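Local coordinates for putative glucoamylase (Bacteroides uniformis, PDB 4GL3), which is a putative glucoamylase that probably hydrolyses glycosidic bonds of glucose-containing carbohydrates, at residues 98-103 / 162-167; 118-123 / 180-185. All coordinates share one frame; numbering follows the deposited sequence. Where two conformers were deposited one is given.

Contact 1 (98-103 / 162-167); sequences HGMWAH and AEWNFF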
ATOM      1  N   HIS A  98       6.638  19.609  -8.837  1.00 19.48           N
ATOM      2  CA  HIS A  98       7.887  18.918  -9.169  1.00 19.21           C
ATOM      3  C   HIS A  98       7.619  17.456  -9.584  1.00 25.06           C
ATOM      4  O   HIS A  98       8.358  16.553  -9.231  1.00 22.49           O
ATOM      5  CB  HIS A  98       8.901  19.044  -8.046  1.00 20.81           C
ATOM      6  CG  HIS A  98       9.477  20.437  -7.903  1.00 19.41           C
ATOM      7  ND1 HIS A  98      10.597  20.847  -8.587  1.00 22.06           N
ATOM      8  CD2 HIS A  98       9.115  21.483  -7.107  1.00 18.28           C
ATOM      9  CE1 HIS A  98      10.866  22.112  -8.269  1.00 21.97           C
ATOM     10  NE2 HIS A  98       9.976  22.518  -7.378  1.00 21.60           N
ATOM     11  N   GLY A  99       6.538  17.272 -10.329  1.00 22.77           N
ATOM     12  CA  GLY A  99       6.078  15.983 -10.818  1.00 19.61           C
ATOM     13  C   GLY A  99       5.276  15.140  -9.840  1.00 22.88           C
ATOM     14  O   GLY A  99       4.819  14.043 -10.203  1.00 25.55           O
HETATM   15  N   MSE A 100       5.122  15.610  -8.601  1.00 20.67           N
HETATM   16  CA  MSE A 100       4.455  14.830  -7.573  1.00 19.77           C
HETATM   17  C   MSE A 100       3.069  15.397  -7.364  1.00 21.61           C
HETATM   18  O   MSE A 100       2.818  16.592  -7.636  1.00 24.64           O
HETATM   19  CB  MSE A 100       5.221  14.857  -6.271  1.00 17.94           C
HETATM   20  CG  MSE A 100       6.708  14.512  -6.367  1.00 19.91           C
HETATM   21 SE   MSE A 100       6.914  12.634  -6.915  0.75 18.75          SE
HETATM   22  CE  MSE A 100       8.835  12.614  -6.912  1.00 22.82           C
ATOM     23  N   TRP A 101       2.174  14.565  -6.838  1.00 18.62           N
ATOM     24  CA  TRP A 101       0.851  15.021  -6.402  1.00 19.68           C
ATOM     25  C   TRP A 101       0.776  15.170  -4.891  1.00 17.28           C
ATOM     26  O   TRP A 101       1.623  14.628  -4.151  1.00 19.33           O
ATOM     27  CB  TRP A 101      -0.235  14.031  -6.903  1.00 19.77           C
ATOM     28  CG  TRP A 101      -0.154  13.759  -8.391  1.00 18.63           C
ATOM     29  CD1 TRP A 101      -0.651  14.527  -9.380  1.00 22.79           C
ATOM     30  CD2 TRP A 101       0.491  12.635  -9.040  1.00 20.32           C
ATOM     31  NE1 TRP A 101      -0.411  13.932 -10.624  1.00 21.32           N
ATOM     32  CE2 TRP A 101       0.309  12.784 -10.421  1.00 22.09           C
ATOM     33  CE3 TRP A 101       1.177  11.522  -8.580  1.00 21.23           C
ATOM     34  CZ2 TRP A 101       0.816  11.888 -11.320  1.00 21.17           C
ATOM     35  CZ3 TRP A 101       1.698  10.622  -9.483  1.00 23.52           C
ATOM     36  CH2 TRP A 101       1.484  10.790 -10.837  1.00 19.18           C
ATOM     37  N   ALA A 102      -0.259  15.893  -4.462  1.00 20.03           N
ATOM     38  CA  ALA A 102      -0.708  15.962  -3.081  1.00 18.04           C
ATOM     39  C   ALA A 102      -1.281  14.608  -2.571  1.00 25.05           C
ATOM     40  O   ALA A 102      -1.537  13.681  -3.359  1.00 23.07           O
ATOM     41  CB  ALA A 102      -1.699  17.123  -2.875  1.00 16.17           C
ATOM     42  N   HIS A 103      -1.374  14.468  -1.244  1.00 21.60           N
ATOM     43  CA  HIS A 103      -1.994  13.304  -0.602  1.00 20.12           C
ATOM     44  C   HIS A 103      -3.464  13.237  -1.070  1.00 22.19           C
ATOM     45  O   HIS A 103      -3.929  12.195  -1.516  1.00 22.66           O
ATOM     46  CB  HIS A 103      -1.823  13.449   0.896  1.00 21.21           C
ATOM     47  CG  HIS A 103      -2.318  12.298   1.731  1.00 23.55           C
ATOM     48  ND1 HIS A 103      -1.928  12.143   3.056  1.00 24.34           N
ATOM     49  CD2 HIS A 103      -3.189  11.291   1.471  1.00 27.21           C
ATOM     50  CE1 HIS A 103      -2.528  11.065   3.556  1.00 27.95           C
ATOM     51  NE2 HIS A 103      -3.304  10.537   2.619  1.00 22.29           N
ATOM     52  N   ALA A 162       8.846  12.809 -12.621  1.00 23.20           N
ATOM     53  CA  ALA A 162       8.804  12.738 -11.158  1.00 19.29           C
ATOM     54  C   ALA A 162      10.206  13.062 -10.627  1.00 21.37           C
ATOM     55  O   ALA A 162      11.117  12.266 -10.815  1.00 24.66           O
ATOM     56  CB  ALA A 162       8.345  11.382 -10.654  1.00 20.78           C
ATOM     57  N   GLU A 163      10.350  14.221  -9.948  1.00 22.61           N
ATOM     58  CA  GLU A 163      11.679  14.765  -9.556  1.00 23.30           C
ATOM     59  C   GLU A 163      12.134  14.282  -8.173  1.00 21.42           C
ATOM     60  O   GLU A 163      12.239  15.061  -7.214  1.00 20.62           O
ATOM     61  CB  GLU A 163      11.678  16.295  -9.595  1.00 24.60           C
ATOM     62  CG  GLU A 163      11.462  16.918 -10.972  1.00 24.06           C
ATOM     63  CD  GLU A 163      11.143  18.403 -10.841  1.00 26.87           C
ATOM     64  OE1 GLU A 163      11.871  19.123 -10.094  1.00 25.62           O
ATOM     65  OE2 GLU A 163      10.127  18.828 -11.426  1.00 26.14           O
ATOM     66  N   TRP A 164      12.420  12.987  -8.070  1.00 18.12           N
ATOM     67  CA  TRP A 164      12.784  12.390  -6.766  1.00 20.49           C
ATOM     68  C   TRP A 164      13.920  13.174  -6.073  1.00 20.18           C
ATOM     69  O   TRP A 164      13.828  13.484  -4.875  1.00 23.67           O
ATOM     70  CB  TRP A 164      13.160  10.900  -6.934  1.00 20.49           C
ATOM     71  CG  TRP A 164      12.070  10.144  -7.623  1.00 19.78           C
ATOM     72  CD1 TRP A 164      12.032   9.780  -8.920  1.00 22.57           C
ATOM     73  CD2 TRP A 164      10.842   9.706  -7.038  1.00 19.94           C
ATOM     74  NE1 TRP A 164      10.833   9.174  -9.218  1.00 20.95           N
ATOM     75  CE2 TRP A 164      10.084   9.103  -8.069  1.00 19.15           C
ATOM     76  CE3 TRP A 164      10.294   9.790  -5.748  1.00 22.79           C
ATOM     77  CZ2 TRP A 164       8.796   8.586  -7.851  1.00 21.26           C
ATOM     78  CZ3 TRP A 164       9.018   9.295  -5.520  1.00 25.31           C
ATOM     79  CH2 TRP A 164       8.265   8.698  -6.574  1.00 21.86           C
ATOM     80  N   ASN A 165      14.960  13.492  -6.824  1.00 20.25           N
ATOM     81  CA  ASN A 165      16.142  14.065  -6.187  0.60 20.55           C
ATOM     82  C   ASN A 165      15.924  15.469  -5.644  1.00 20.82           C
ATOM     83  O   ASN A 165      16.637  15.868  -4.720  1.00 24.49           O
ATOM     84  CB  ASN A 165      17.397  14.037  -7.059  0.60 21.07           C
ATOM     85  CG  ASN A 165      18.656  14.245  -6.235  0.60 23.49           C
ATOM     86  OD1 ASN A 165      18.906  13.500  -5.298  0.60 26.04           O
ATOM     87  ND2 ASN A 165      19.464  15.260  -6.590  0.60 24.47           N
ATOM     88  N   PHE A 166      14.930  16.200  -6.172  1.00 21.19           N
ATOM     89  CA  PHE A 166      14.549  17.493  -5.588  1.00 22.17           C
ATOM     90  C   PHE A 166      14.239  17.354  -4.087  1.00 23.25           C
ATOM     91  O   PHE A 166      14.531  18.256  -3.317  1.00 20.05           O
ATOM     92  CB  PHE A 166      13.333  18.046  -6.340  1.00 22.01           C
ATOM     93  CG  PHE A 166      12.786  19.328  -5.772  1.00 22.56           C
ATOM     94  CD1 PHE A 166      13.447  20.549  -6.005  1.00 22.12           C
ATOM     95  CD2 PHE A 166      11.681  19.316  -4.949  1.00 22.24           C
ATOM     96  CE1 PHE A 166      12.939  21.718  -5.490  1.00 21.92           C
ATOM     97  CE2 PHE A 166      11.196  20.495  -4.404  1.00 22.27           C
ATOM     98  CZ  PHE A 166      11.815  21.678  -4.713  1.00 19.42           C
ATOM     99  N   PHE A 167      13.640  16.217  -3.692  1.00 18.68           N
ATOM    100  CA  PHE A 167      13.178  16.004  -2.347  1.00 18.42           C
ATOM    101  C   PHE A 167      14.258  15.616  -1.360  1.00 18.67           C
ATOM    102  O   PHE A 167      13.968  15.388  -0.156  1.00 21.68           O
ATOM    103  CB  PHE A 167      11.955  15.049  -2.331  1.00 19.91           C
ATOM    104  CG  PHE A 167      10.776  15.627  -3.033  1.00 18.79           C
ATOM    105  CD1 PHE A 167      10.645  15.545  -4.415  1.00 21.54           C
ATOM    106  CD2 PHE A 167       9.853  16.382  -2.336  1.00 20.86           C
ATOM    107  CE1 PHE A 167       9.588  16.178  -5.062  1.00 22.10           C
ATOM    108  CE2 PHE A 167       8.781  16.939  -2.952  1.00 18.34           C
ATOM    109  CZ  PHE A 167       8.646  16.843  -4.331  1.00 20.53           C
TER
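His98 and Glu163 are joined twice, once through side chains and once through backbone. The imidazole donates from ND1 to Glu163 OE1 at 2.6 Å, a short and nearly straight bond (169° at the hydrogen). The acceptor lies close to the ring plane, while OE1 is met on its syn side but from well out of the carboxylate plane, the carboxylate being turned 72° against the imidazole. The backbone N of Glu163 returns a bond to His98 O at 3.1 Å, pinning the same two residues by their main chains.

Phe166 lies flat against one face of the imidazole, the two rings stacked 12° from parallel with centroids 3.6 Å apart. Phe166 CG stands anti to its backbone N, and its CZ sits above the histidine face near NE2, displaced toward the rim. Carboxylate at the edge and phenyl over the face thus fix both the tilt and the rotation of the ring; Trp178 meets both rings edge-to-face.

Glu163 is the centre of an inverse gamma turn, just where the chain leaving helix 146-161 bends into the 3-10 segment that begins at Trp164. That bend brings Trp164, Phe166 and Phe167 round to residues 98-100, in a family grouped with the six-hairpin glycosidases.

Deeper in, the side chain of the selenomethionine at Met100 bends at chi2, which sets SE over the six-membered ring of Trp164, and CE follows over the same ring. CE stands 3.5 Å from that ring's centroid, a CH-pi contact, with SE farther off in a Met-aromatic contact. Ala162 CB touches CE, while Met100 CG packs 3.6 Å from Phe167 CE1. Ala122 and Ile124 touch both Met100 and Phe167.

Contact 2 (118-123 / 180-185); sequences KDDGAD and PNNGWA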
ATOM      1  N   LYS A 118      -0.011  22.955   6.919  1.00 19.07           N
ATOM      2  CA  LYS A 118       1.206  23.161   6.166  1.00 22.11           C
ATOM      3  C   LYS A 118       1.480  22.043   5.134  1.00 23.61           C
ATOM      4  O   LYS A 118       2.487  22.086   4.438  1.00 23.65           O
ATOM      5  CB  LYS A 118       2.363  23.280   7.127  1.00 22.78           C
ATOM      6  CG  LYS A 118       2.277  24.468   8.095  1.00 23.83           C
ATOM      7  CD  LYS A 118       3.634  24.836   8.651  1.00 24.88           C
ATOM      8  CE  LYS A 118       3.539  26.010   9.628  1.00 25.04           C
ATOM      9  NZ  LYS A 118       4.839  26.354  10.260  1.00 22.27           N
ATOM     10  N   ASP A 119       0.596  21.027   5.067  1.00 22.94           N
ATOM     11  CA  ASP A 119       0.718  19.893   4.105  1.00 20.52           C
ATOM     12  C   ASP A 119      -0.274  20.105   2.967  1.00 24.68           C
ATOM     13  O   ASP A 119      -1.352  19.489   2.908  1.00 21.72           O
ATOM     14  CB  ASP A 119       0.450  18.565   4.820  1.00 25.44           C
ATOM     15  CG  ASP A 119       0.649  17.325   3.934  1.00 23.10           C
ATOM     16  OD1 ASP A 119       1.035  17.430   2.733  1.00 22.49           O
ATOM     17  OD2 ASP A 119       0.449  16.223   4.523  1.00 26.13           O
ATOM     18  N   ASP A 120       0.106  20.978   2.053  1.00 22.47           N
ATOM     19  CA  ASP A 120      -0.770  21.422   0.972  1.00 21.49           C
ATOM     20  C   ASP A 120      -0.089  21.430  -0.366  1.00 21.99           C
ATOM     21  O   ASP A 120      -0.489  22.180  -1.273  1.00 23.99           O
ATOM     22  CB  ASP A 120      -1.283  22.849   1.296  1.00 24.15           C
ATOM     23  CG  ASP A 120      -0.136  23.911   1.350  1.00 29.81           C
ATOM     24  OD1 ASP A 120       1.061  23.513   1.329  1.00 26.02           O
ATOM     25  OD2 ASP A 120      -0.481  25.122   1.387  1.00 25.01           O
ATOM     26  N   GLY A 121       0.983  20.656  -0.478  1.00 19.38           N
ATOM     27  CA  GLY A 121       1.713  20.490  -1.717  1.00 20.10           C
ATOM     28  C   GLY A 121       1.961  19.026  -2.022  1.00 19.32           C
ATOM     29  O   GLY A 121       1.100  18.198  -1.815  1.00 24.37           O
ATOM     30  N   ALA A 122       3.168  18.732  -2.493  1.00 20.57           N
ATOM     31  CA  ALA A 122       3.589  17.387  -2.800  1.00 22.59           C
ATOM     32  C   ALA A 122       3.625  16.517  -1.525  1.00 21.91           C
ATOM     33  O   ALA A 122       4.027  16.975  -0.433  1.00 18.52           O
ATOM     34  CB  ALA A 122       4.975  17.371  -3.480  1.00 17.04           C
ATOM     35  N   ASP A 123       3.180  15.271  -1.713  1.00 21.45           N
ATOM     36  CA  ASP A 123       3.405  14.155  -0.770  1.00 20.23           C
ATOM     37  C   ASP A 123       4.058  13.043  -1.562  1.00 19.27           C
ATOM     38  O   ASP A 123       3.414  12.396  -2.457  1.00 19.59           O
ATOM     39  CB  ASP A 123       2.089  13.699  -0.143  1.00 22.50           C
ATOM     40  CG  ASP A 123       2.265  12.568   0.848  1.00 23.06           C
ATOM     41  OD1 ASP A 123       3.121  11.666   0.592  1.00 20.61           O
ATOM     42  OD2 ASP A 123       1.614  12.629   1.907  1.00 25.66           O
ATOM     43  N   PRO A 180       4.463  24.867  -2.076  1.00 20.82           N
ATOM     44  CA  PRO A 180       4.711  26.183  -2.618  1.00 20.78           C
ATOM     45  C   PRO A 180       4.484  27.285  -1.602  1.00 21.21           C
ATOM     46  O   PRO A 180       5.050  28.372  -1.757  1.00 25.96           O
ATOM     47  CB  PRO A 180       3.703  26.296  -3.769  1.00 23.38           C
ATOM     48  CG  PRO A 180       2.613  25.324  -3.439  1.00 27.45           C
ATOM     49  CD  PRO A 180       3.305  24.213  -2.702  1.00 20.18           C
ATOM     50  N   ASN A 181       3.680  27.004  -0.576  1.00 19.17           N
ATOM     51  CA  ASN A 181       3.303  28.016   0.424  1.00 20.68           C
ATOM     52  C   ASN A 181       4.122  27.911   1.722  1.00 21.82           C
ATOM     53  O   ASN A 181       4.284  28.877   2.428  1.00 18.99           O
ATOM     54  CB  ASN A 181       1.799  27.917   0.778  1.00 20.95           C
ATOM     55  CG  ASN A 181       0.907  28.102  -0.435  1.00 26.51           C
ATOM     56  OD1 ASN A 181       0.029  27.283  -0.699  1.00 28.85           O
ATOM     57  ND2 ASN A 181       1.164  29.117  -1.178  1.00 16.63           N
ATOM     58  N   ASN A 182       4.633  26.718   2.016  1.00 19.93           N
ATOM     59  CA  ASN A 182       5.336  26.460   3.284  1.00 21.35           C
ATOM     60  C   ASN A 182       6.715  25.857   3.086  1.00 23.31           C
ATOM     61  O   ASN A 182       7.361  25.458   4.054  1.00 20.91           O
ATOM     62  CB  ASN A 182       4.454  25.497   4.095  1.00 19.28           C
ATOM     63  CG  ASN A 182       3.106  26.100   4.397  1.00 19.46           C
ATOM     64  OD1 ASN A 182       3.013  27.101   5.118  1.00 19.97           O
ATOM     65  ND2 ASN A 182       2.070  25.547   3.831  1.00 19.09           N
ATOM     66  N   GLY A 183       7.158  25.756   1.830  1.00 21.14           N
ATOM     67  CA  GLY A 183       8.466  25.224   1.512  1.00 19.44           C
ATOM     68  C   GLY A 183       8.711  23.882   2.193  1.00 19.11           C
ATOM     69  O   GLY A 183       7.900  22.963   2.074  1.00 20.31           O
ATOM     70  N   TRP A 184       9.815  23.799   2.934  1.00 17.20           N
ATOM     71  CA  TRP A 184      10.225  22.581   3.651  1.00 19.81           C
ATOM     72  C   TRP A 184       9.775  22.531   5.093  1.00 18.31           C
ATOM     73  O   TRP A 184      10.328  21.748   5.906  1.00 21.88           O
ATOM     74  CB  TRP A 184      11.776  22.454   3.585  1.00 21.09           C
ATOM     75  CG  TRP A 184      12.286  22.439   2.149  1.00 22.24           C
ATOM     76  CD1 TRP A 184      12.903  23.470   1.487  1.00 25.26           C
ATOM     77  CD2 TRP A 184      12.198  21.372   1.224  1.00 20.13           C
ATOM     78  NE1 TRP A 184      13.178  23.103   0.187  1.00 24.16           N
ATOM     79  CE2 TRP A 184      12.757  21.823  -0.000  1.00 22.75           C
ATOM     80  CE3 TRP A 184      11.661  20.089   1.283  1.00 21.52           C
ATOM     81  CZ2 TRP A 184      12.841  21.024  -1.126  1.00 22.39           C
ATOM     82  CZ3 TRP A 184      11.750  19.286   0.174  1.00 21.42           C
ATOM     83  CH2 TRP A 184      12.314  19.766  -1.032  1.00 21.26           C
ATOM     84  N   ALA A 185       8.778  23.330   5.471  1.00 22.93           N
ATOM     85  CA  ALA A 185       8.388  23.441   6.887  1.00 21.83           C
ATOM     86  C   ALA A 185       7.897  22.098   7.512  1.00 24.66           C
ATOM     87  O   ALA A 185       8.013  21.924   8.694  1.00 25.40           O
ATOM     88  CB  ALA A 185       7.323  24.511   7.093  1.00 23.36           C
TER
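Asn182 reaches across to Asp120 with its amide, ND2 lying 3.4 Å from OD1 in a weak, bent hydrogen bond (141° at the hydrogen). The carboxylate and amide planes are turned 35° from each other. The same ND2 rests 3.4 Å from Lys118 CA, and the amide carbon CG is 4.0 Å from Lys118 CB, so the asparagine spans from the lysine to the aspartate. Toward one end Lys118 CD touches Ala185 CB at 4.0 Å; toward the other Pro180 CD packs near Gly121 CA.

Asp120 CG sits between its own backbone N and carbonyl carbon (chi1 64°), and the carboxylate faces the 180-185 loop. Its stronger partner is Ser179, whose OG bonds to OD1; that hydroxyl oxygen also bonds to the backbone N atoms of Asn181 and Asn182. Asn182 opens a type II' turn closed by the bond from Ala185 N to Asn182 O, with Gly183 at the positive-phi corner, and this turn carries Ala185 to the lysine chain.

Such a surface contact, in which the amide-carboxylate bond of Asn182 is weak and the apolar touches are thin, probably relies on Ser179 to keep the aspartate and the start of the turn together.

From the N terminus, the chain passes through 98-103 and then 118-123 before helices 124-140 and 146-161 lead to 162-167; contact 1 closes there, and contact 2 closes later at 180-185. The segments alternate, so the two closures cross. Their centres lie about 12 Å apart and they touch directly: Trp101 O is 3.0 Å from Asp123 N, a probable hydrogen bond, and Trp184 CH2 packs on Phe166 O. Strand 122-123 pairs antiparallel with 177-178, which lies between the later segments of the two contacts. Together they tie the loop after helix 75-90 and the start of helix 124-140 to the loops following helix 146-161.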